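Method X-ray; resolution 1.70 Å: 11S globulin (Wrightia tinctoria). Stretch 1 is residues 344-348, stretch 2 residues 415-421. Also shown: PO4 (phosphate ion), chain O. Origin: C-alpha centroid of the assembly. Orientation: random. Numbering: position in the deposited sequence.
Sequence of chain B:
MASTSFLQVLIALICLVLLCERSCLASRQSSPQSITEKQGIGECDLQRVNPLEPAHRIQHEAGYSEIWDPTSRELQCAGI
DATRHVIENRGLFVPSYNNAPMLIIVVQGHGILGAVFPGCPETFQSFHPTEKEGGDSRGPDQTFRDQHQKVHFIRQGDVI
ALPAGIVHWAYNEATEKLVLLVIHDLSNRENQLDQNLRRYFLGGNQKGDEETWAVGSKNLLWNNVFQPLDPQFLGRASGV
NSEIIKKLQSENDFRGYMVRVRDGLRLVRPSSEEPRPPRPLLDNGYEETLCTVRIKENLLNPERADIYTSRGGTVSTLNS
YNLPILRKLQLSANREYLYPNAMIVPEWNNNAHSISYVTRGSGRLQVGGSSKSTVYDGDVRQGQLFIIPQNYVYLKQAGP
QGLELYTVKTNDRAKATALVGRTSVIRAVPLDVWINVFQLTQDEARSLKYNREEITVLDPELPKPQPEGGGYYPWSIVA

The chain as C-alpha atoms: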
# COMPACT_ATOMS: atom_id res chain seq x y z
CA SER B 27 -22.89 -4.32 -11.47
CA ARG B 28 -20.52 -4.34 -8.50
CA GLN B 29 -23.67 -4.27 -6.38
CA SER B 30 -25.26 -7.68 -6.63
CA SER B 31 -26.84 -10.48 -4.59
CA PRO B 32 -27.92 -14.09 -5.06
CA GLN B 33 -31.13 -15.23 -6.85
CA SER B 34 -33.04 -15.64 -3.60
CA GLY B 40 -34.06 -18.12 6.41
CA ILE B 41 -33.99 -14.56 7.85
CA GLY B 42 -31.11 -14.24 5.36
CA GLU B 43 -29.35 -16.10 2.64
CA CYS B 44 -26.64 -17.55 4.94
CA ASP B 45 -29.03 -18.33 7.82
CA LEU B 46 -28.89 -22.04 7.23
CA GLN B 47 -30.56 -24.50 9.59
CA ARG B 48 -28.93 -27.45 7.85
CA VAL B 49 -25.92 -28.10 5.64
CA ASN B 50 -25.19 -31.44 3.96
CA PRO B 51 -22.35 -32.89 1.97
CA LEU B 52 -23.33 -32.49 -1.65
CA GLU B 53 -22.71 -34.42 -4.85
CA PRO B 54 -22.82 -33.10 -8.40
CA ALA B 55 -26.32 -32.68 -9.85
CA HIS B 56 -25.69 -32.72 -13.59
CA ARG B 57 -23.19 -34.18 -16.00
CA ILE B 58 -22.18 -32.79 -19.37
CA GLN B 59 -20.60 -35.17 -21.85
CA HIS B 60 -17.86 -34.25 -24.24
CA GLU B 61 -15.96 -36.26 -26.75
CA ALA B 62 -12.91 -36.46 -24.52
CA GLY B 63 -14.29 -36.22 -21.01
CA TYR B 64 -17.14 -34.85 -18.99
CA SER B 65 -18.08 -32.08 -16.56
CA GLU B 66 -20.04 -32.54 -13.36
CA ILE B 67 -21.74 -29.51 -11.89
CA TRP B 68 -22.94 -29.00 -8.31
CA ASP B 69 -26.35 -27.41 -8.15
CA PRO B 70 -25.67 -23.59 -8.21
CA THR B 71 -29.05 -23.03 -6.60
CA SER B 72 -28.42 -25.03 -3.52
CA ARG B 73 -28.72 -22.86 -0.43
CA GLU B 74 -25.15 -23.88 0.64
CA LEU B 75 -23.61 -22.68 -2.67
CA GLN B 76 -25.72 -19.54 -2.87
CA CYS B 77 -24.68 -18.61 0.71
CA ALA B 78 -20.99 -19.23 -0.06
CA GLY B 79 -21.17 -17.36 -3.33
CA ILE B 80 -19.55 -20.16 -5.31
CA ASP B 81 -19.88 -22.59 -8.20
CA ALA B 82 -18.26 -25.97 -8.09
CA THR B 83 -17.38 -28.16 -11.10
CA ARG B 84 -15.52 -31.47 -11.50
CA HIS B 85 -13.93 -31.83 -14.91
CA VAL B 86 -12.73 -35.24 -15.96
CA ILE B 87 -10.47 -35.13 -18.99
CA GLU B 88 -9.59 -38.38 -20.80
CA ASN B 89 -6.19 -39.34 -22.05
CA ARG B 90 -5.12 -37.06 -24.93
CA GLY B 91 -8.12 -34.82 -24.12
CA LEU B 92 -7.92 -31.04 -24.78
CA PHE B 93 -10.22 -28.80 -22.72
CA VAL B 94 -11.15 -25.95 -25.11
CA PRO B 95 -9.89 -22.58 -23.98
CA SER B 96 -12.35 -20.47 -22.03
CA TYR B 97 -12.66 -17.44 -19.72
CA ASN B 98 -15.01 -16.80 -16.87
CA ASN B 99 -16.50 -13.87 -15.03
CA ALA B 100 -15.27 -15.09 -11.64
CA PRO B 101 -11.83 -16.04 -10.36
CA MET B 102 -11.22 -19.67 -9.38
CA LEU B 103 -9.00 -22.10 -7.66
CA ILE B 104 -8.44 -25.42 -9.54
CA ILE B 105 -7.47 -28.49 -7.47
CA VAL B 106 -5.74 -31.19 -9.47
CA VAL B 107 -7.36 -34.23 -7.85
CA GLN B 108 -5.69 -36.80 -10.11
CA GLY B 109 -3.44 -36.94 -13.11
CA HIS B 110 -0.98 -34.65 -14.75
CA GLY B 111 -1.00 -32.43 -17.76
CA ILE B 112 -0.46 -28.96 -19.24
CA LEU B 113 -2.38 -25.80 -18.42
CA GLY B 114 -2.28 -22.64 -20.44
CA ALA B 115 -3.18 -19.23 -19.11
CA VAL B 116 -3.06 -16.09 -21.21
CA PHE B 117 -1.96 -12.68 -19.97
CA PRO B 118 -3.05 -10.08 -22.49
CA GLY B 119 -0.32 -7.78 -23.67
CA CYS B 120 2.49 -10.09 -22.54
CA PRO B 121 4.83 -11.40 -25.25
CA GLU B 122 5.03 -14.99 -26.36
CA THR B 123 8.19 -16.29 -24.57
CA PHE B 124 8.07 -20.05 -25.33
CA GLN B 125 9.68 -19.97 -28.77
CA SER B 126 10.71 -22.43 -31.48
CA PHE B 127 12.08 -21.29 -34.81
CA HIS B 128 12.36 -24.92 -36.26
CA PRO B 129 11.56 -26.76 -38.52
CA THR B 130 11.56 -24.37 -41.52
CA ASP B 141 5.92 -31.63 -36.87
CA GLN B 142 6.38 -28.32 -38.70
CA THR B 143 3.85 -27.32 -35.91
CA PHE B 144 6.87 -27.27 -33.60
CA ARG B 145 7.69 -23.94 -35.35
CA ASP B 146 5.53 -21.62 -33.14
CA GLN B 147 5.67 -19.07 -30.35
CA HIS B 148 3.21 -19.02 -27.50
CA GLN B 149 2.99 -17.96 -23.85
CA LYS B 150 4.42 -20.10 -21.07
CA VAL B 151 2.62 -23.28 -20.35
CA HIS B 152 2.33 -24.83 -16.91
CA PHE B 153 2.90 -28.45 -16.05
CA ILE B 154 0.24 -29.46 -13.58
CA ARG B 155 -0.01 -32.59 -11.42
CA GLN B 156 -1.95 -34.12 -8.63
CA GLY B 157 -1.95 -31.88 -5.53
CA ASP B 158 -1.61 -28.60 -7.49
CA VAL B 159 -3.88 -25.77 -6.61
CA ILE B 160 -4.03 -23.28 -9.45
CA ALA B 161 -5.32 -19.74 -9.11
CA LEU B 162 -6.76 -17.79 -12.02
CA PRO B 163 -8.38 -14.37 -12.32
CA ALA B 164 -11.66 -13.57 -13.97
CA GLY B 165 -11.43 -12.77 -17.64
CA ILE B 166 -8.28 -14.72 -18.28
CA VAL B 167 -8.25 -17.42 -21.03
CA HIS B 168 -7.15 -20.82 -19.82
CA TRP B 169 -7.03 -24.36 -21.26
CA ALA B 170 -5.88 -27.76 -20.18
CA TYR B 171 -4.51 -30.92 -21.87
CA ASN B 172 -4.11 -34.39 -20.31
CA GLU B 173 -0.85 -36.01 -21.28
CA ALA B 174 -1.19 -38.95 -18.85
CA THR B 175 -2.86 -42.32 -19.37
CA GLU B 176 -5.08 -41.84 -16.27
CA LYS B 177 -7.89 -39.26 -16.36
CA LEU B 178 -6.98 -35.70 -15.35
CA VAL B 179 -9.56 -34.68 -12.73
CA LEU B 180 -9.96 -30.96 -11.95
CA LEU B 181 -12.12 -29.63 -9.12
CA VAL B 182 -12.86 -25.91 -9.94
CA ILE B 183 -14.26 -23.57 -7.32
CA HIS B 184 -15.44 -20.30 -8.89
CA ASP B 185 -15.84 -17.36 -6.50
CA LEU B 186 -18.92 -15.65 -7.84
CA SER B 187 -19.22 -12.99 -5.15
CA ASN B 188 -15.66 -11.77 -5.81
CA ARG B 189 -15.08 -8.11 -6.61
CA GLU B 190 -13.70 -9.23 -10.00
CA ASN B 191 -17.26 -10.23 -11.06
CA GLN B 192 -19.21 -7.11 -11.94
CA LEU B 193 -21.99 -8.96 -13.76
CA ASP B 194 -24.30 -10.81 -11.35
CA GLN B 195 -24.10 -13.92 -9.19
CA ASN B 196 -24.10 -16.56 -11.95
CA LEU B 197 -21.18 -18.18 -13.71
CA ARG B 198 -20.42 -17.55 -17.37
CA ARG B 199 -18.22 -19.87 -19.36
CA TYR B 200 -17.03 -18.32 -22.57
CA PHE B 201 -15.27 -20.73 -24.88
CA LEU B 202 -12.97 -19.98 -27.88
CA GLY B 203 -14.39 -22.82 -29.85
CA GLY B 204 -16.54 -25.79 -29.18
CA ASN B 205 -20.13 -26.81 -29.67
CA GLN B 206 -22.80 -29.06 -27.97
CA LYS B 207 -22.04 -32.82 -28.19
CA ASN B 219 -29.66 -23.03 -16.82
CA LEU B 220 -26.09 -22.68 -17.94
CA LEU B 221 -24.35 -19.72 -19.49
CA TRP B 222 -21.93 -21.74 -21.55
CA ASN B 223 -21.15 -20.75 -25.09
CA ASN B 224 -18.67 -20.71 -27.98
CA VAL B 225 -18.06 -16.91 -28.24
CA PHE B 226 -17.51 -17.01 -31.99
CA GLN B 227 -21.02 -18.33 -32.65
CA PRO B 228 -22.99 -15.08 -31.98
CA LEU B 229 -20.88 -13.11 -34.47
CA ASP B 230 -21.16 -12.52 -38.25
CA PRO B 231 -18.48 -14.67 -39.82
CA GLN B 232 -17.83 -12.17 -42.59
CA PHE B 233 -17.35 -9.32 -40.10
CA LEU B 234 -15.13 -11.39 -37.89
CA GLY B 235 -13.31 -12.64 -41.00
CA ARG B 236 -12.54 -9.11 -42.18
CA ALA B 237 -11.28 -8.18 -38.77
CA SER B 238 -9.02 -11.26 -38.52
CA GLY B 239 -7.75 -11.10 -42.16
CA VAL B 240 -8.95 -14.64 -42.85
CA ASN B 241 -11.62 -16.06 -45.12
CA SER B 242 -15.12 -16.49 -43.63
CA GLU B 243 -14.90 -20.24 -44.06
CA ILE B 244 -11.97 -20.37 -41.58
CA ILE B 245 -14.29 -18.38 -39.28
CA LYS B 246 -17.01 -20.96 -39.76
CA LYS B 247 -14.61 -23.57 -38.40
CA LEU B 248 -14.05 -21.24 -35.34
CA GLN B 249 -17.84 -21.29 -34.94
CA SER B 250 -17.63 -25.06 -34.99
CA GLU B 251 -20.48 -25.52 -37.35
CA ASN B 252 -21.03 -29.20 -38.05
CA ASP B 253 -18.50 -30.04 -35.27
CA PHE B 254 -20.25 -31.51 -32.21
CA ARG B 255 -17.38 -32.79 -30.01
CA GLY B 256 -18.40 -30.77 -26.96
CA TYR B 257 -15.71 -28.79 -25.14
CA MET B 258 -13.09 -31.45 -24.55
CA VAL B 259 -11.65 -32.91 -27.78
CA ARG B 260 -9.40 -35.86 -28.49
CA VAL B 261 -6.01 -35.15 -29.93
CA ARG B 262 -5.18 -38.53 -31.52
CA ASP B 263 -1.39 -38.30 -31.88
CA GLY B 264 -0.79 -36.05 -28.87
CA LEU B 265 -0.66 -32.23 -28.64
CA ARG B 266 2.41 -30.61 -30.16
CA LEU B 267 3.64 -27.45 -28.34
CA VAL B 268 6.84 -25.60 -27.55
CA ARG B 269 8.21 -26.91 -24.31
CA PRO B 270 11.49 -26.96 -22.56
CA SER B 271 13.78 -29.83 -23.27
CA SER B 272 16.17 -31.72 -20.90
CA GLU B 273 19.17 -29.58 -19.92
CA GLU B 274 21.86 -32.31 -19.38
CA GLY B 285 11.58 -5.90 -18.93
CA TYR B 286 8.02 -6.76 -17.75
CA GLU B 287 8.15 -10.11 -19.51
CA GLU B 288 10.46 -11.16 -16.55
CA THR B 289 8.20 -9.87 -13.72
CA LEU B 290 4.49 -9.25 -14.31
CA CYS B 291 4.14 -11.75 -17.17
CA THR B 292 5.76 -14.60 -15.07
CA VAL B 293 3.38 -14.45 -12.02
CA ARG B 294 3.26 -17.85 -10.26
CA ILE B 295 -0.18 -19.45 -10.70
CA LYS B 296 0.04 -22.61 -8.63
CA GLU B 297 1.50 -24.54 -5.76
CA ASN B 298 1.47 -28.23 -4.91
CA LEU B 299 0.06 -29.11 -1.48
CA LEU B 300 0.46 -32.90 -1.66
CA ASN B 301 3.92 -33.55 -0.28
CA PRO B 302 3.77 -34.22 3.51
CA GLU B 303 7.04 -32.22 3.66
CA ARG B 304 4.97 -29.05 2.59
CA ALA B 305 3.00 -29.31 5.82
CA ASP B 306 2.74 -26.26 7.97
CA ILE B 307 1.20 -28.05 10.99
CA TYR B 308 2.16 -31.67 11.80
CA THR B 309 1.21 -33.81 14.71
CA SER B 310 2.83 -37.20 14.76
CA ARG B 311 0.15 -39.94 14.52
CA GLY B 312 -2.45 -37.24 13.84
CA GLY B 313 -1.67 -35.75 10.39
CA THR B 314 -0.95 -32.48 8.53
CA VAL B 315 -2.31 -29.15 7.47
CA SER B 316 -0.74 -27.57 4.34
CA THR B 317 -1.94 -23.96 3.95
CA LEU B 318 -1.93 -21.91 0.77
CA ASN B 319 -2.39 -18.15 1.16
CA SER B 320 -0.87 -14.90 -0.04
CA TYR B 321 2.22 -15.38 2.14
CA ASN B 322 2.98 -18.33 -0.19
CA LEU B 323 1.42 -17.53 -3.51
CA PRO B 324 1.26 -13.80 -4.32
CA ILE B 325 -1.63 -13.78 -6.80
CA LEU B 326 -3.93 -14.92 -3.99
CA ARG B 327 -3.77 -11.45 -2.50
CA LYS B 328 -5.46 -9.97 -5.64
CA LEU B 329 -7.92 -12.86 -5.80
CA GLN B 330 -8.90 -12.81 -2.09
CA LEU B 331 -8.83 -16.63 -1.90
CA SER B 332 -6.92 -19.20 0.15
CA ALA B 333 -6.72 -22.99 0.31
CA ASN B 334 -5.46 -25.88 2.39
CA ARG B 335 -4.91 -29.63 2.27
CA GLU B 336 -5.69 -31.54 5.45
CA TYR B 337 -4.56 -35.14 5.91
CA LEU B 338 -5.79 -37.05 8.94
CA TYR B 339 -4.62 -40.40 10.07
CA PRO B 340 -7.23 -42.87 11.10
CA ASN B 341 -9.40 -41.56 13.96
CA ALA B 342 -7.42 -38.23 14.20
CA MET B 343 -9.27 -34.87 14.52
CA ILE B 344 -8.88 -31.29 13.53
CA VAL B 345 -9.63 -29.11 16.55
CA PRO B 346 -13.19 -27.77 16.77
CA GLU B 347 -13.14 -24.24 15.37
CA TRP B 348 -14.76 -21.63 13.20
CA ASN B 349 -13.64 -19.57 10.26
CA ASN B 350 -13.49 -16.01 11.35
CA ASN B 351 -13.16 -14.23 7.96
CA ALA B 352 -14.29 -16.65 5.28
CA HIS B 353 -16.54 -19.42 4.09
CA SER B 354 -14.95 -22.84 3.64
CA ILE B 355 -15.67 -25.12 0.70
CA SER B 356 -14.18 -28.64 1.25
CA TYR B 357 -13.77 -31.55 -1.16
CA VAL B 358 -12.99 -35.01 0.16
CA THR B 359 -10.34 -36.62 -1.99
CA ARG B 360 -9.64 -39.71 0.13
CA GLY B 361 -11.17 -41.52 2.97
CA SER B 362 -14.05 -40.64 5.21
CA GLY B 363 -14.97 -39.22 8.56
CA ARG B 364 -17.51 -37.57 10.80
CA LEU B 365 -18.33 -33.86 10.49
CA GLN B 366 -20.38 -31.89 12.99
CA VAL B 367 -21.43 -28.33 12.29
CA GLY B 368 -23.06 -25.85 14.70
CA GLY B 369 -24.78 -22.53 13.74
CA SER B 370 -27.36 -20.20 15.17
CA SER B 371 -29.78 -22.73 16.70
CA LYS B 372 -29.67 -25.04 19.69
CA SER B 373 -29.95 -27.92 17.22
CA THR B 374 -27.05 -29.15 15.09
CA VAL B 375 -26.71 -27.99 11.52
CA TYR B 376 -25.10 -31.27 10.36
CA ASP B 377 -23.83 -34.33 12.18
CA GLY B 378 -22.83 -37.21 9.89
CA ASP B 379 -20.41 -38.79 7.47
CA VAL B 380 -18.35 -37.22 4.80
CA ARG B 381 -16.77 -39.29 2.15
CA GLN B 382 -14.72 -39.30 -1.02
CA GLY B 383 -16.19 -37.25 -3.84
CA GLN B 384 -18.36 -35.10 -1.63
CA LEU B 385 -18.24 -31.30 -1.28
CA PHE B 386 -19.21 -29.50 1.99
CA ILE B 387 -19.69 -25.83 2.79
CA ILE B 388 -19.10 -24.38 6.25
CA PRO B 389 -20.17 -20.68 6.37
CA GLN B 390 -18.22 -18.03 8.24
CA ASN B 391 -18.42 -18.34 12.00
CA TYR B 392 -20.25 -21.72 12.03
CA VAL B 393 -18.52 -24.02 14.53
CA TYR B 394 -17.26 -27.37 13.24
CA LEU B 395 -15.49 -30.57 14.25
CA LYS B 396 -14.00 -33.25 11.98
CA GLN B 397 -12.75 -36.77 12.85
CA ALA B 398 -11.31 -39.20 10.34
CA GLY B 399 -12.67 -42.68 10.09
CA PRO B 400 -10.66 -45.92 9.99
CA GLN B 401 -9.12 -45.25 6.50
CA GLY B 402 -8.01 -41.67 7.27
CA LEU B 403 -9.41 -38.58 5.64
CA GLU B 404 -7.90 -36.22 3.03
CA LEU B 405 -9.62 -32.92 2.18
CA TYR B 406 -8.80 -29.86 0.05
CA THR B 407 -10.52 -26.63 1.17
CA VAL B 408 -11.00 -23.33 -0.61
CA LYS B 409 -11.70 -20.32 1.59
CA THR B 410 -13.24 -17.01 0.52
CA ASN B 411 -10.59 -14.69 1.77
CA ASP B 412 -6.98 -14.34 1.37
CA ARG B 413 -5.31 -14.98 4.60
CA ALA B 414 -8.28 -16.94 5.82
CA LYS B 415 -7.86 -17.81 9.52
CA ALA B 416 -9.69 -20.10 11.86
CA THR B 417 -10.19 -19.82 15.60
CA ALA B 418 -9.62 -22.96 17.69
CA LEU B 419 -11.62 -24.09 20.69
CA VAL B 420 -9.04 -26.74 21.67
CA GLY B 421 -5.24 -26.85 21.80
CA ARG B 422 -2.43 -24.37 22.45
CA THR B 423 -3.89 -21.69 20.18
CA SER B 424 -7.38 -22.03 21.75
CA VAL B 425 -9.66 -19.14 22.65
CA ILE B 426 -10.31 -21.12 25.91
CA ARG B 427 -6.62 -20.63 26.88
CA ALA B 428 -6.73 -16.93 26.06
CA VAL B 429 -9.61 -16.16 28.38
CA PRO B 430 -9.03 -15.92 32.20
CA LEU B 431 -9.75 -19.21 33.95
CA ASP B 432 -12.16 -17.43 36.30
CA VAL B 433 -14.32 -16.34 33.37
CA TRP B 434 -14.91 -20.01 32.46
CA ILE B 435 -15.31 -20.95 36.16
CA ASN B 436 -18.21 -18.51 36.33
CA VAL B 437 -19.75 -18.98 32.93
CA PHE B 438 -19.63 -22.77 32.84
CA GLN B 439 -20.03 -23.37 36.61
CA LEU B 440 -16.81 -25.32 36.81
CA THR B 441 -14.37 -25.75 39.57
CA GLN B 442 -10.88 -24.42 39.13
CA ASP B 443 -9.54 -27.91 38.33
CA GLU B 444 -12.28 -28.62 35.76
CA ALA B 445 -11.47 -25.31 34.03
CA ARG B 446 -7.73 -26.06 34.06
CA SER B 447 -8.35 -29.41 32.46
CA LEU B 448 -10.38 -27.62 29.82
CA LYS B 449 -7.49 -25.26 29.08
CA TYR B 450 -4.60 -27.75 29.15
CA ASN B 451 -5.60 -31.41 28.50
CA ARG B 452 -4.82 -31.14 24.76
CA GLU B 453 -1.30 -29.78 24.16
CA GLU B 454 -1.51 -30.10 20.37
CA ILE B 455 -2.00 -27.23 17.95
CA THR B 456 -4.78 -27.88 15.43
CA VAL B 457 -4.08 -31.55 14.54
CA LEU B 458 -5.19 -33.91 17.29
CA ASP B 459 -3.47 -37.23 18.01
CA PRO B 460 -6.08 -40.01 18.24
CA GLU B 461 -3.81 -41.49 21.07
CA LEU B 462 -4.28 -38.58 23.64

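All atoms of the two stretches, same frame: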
# COMPACT_ATOMS: atom_id res chain seq x y z
N ILE B 344 -9.26 -32.69 13.52
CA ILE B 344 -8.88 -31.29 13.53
C ILE B 344 -9.61 -30.68 14.72
O ILE B 344 -10.80 -31.02 15.00
CB ILE B 344 -9.26 -30.56 12.23
CG1 ILE B 344 -8.55 -31.14 11.00
CG2 ILE B 344 -8.87 -29.10 12.30
CD1 ILE B 344 -7.05 -30.99 10.94
N VAL B 345 -8.98 -29.75 15.42
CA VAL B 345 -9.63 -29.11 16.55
C VAL B 345 -10.95 -28.48 16.13
O VAL B 345 -11.07 -27.98 15.03
CB VAL B 345 -8.73 -28.07 17.25
CG1 VAL B 345 -7.52 -28.77 17.86
CG2 VAL B 345 -8.33 -26.97 16.33
N PRO B 346 -11.98 -28.53 17.00
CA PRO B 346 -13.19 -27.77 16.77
C PRO B 346 -12.84 -26.26 16.64
O PRO B 346 -11.96 -25.74 17.37
CB PRO B 346 -14.00 -27.95 18.04
CG PRO B 346 -13.18 -28.72 18.96
CD PRO B 346 -11.98 -29.21 18.31
N GLU B 347 -13.53 -25.61 15.72
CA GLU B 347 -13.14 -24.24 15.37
C GLU B 347 -14.20 -23.58 14.55
O GLU B 347 -15.21 -24.16 14.26
CB GLU B 347 -11.79 -24.23 14.55
CG GLU B 347 -11.81 -24.83 13.13
CD GLU B 347 -10.44 -25.26 12.58
OE1 GLU B 347 -9.39 -25.20 13.27
OE2 GLU B 347 -10.44 -25.68 11.40
N TRP B 348 -13.94 -22.33 14.18
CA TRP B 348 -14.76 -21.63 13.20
C TRP B 348 -13.83 -20.78 12.35
O TRP B 348 -12.71 -20.41 12.80
CB TRP B 348 -15.79 -20.71 13.82
CG TRP B 348 -15.32 -19.48 14.63
CD1 TRP B 348 -15.12 -18.19 14.17
CD2 TRP B 348 -15.08 -19.44 16.02
NE1 TRP B 348 -14.72 -17.40 15.21
CE2 TRP B 348 -14.70 -18.13 16.35
CE3 TRP B 348 -15.11 -20.42 17.03
CZ2 TRP B 348 -14.40 -17.75 17.66
CZ3 TRP B 348 -14.87 -20.04 18.34
CH2 TRP B 348 -14.48 -18.71 18.64
N LYS B 415 -8.34 -17.31 8.23
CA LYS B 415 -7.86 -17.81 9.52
C LYS B 415 -9.04 -18.44 10.24
O LYS B 415 -10.20 -18.10 9.96
CB LYS B 415 -7.30 -16.71 10.37
CG LYS B 415 -5.86 -16.33 10.01
CD LYS B 415 -5.45 -15.01 10.68
CE LYS B 415 -6.04 -13.76 10.03
NZ LYS B 415 -5.54 -13.35 8.66
N ALA B 416 -8.69 -19.38 11.09
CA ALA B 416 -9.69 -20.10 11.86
C ALA B 416 -9.36 -19.82 13.31
O ALA B 416 -8.23 -19.45 13.67
CB ALA B 416 -9.63 -21.55 11.56
N THR B 417 -10.36 -20.02 14.15
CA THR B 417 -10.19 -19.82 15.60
C THR B 417 -10.49 -21.19 16.25
O THR B 417 -11.52 -21.82 15.95
CB THR B 417 -11.12 -18.75 16.11
OG1 THR B 417 -10.79 -17.47 15.49
CG2 THR B 417 -10.99 -18.64 17.59
N ALA B 418 -9.54 -21.67 17.04
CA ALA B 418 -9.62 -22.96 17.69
C ALA B 418 -10.30 -22.85 19.06
O ALA B 418 -10.09 -21.88 19.86
CB ALA B 418 -8.23 -23.55 17.86
N LEU B 419 -11.04 -23.89 19.38
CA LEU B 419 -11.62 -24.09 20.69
C LEU B 419 -10.87 -25.12 21.56
O LEU B 419 -11.22 -25.31 22.73
CB LEU B 419 -13.07 -24.55 20.50
CG LEU B 419 -14.07 -23.45 20.12
CD1 LEU B 419 -15.32 -24.07 19.58
CD2 LEU B 419 -14.35 -22.66 21.39
N VAL B 420 -9.85 -25.76 21.02
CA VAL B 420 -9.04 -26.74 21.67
C VAL B 420 -7.60 -26.53 21.25
O VAL B 420 -7.35 -26.21 20.11
CB VAL B 420 -9.50 -28.16 21.24
CG1 VAL B 420 -8.49 -29.20 21.69
CG2 VAL B 420 -10.90 -28.46 21.80
N GLY B 421 -6.67 -26.84 22.14
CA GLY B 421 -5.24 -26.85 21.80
C GLY B 421 -4.53 -25.58 22.25
O GLY B 421 -5.12 -24.68 22.84
P PO4 O . -2.25 -11.89 8.84
O1 PO4 O . -1.77 -11.12 7.62
O2 PO4 O . -2.88 -13.21 8.55
O3 PO4 O . -0.91 -12.06 9.58
O4 PO4 O . -3.22 -10.96 9.56

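The most distinctive feature of this contact is a methyl group laid over an indole: T417 CG2 sits 3.8 Å from the centroid of the W348 six-membered ring, 23° off the ring normal, which is the geometry of a CH-pi interaction. W348 and T417 are a hydrogen-bonded pair of two antiparallel strands, so their side chains emerge on the same face of the sheet. With chi1 at 65° (p) and chi2 at 93°, the indole reaches back toward the partner strand, and the closest atoms of the two side chains, W348 CZ2 and T417 CG2, are 3.5 Å apart. Threonine suits this place because its beta branch, in the m rotamer, gives the ring a methyl while its hydroxyl OG1 is hydrogen-bonded to a residue close to the stretch. The broad indole also meets L419 at its edge, with W348 CZ3 3.9 Å from L419 CG, and its NE1 is satisfied elsewhere in the structure.

Backbone hydrogen bonds hold the segments together. T417 N donates to W348 O at 2.7 Å, and W348 N donates to T417 O at 3.0 Å, completing the reciprocal pair. The position of T417 O is less certain, because it lies too close to a neighbour in the model. Further along, L419 N donates to P346 O at 2.9 Å with a nearly straight angle of 166°. Proline has no amide hydrogen to give, but its carbonyl remains a good acceptor, and here that is the role it plays. Beside these bonds, A416 CA approaches W348 O at 3.2 Å in a CA-H...O contact.

E347 and A418 form the neighbouring non-hydrogen-bonded pair, their CA atoms 4.4 Å apart and their side chains on the face opposite W348 and T417. The small side chain of A418 suits so close an approach, and its CB packs 3.7 Å from V345 CG2. A416 CB lies 3.9 Å from E347 CD, the carboxylate carbon.

Beyond the paired residues, the contact continues as apolar packing. V345 CG1 lies 4.0 Å from V420 CB, while P346 CG meets V420 CG2 at 3.7 Å; the compact, branched valines and the proline ring bring no polar side-chain atoms into this buried space. G421 follows, and at phi 100° and psi -177° a CB would be jammed against the preceding carbonyl oxygen, which calls for glycine. At the other end, K415 leads its chain away from the strand, and its NZ donates to phosphate O2 at 2.7 Å, a hydrogen bond to an ion that probably came from the crystallisation liquor.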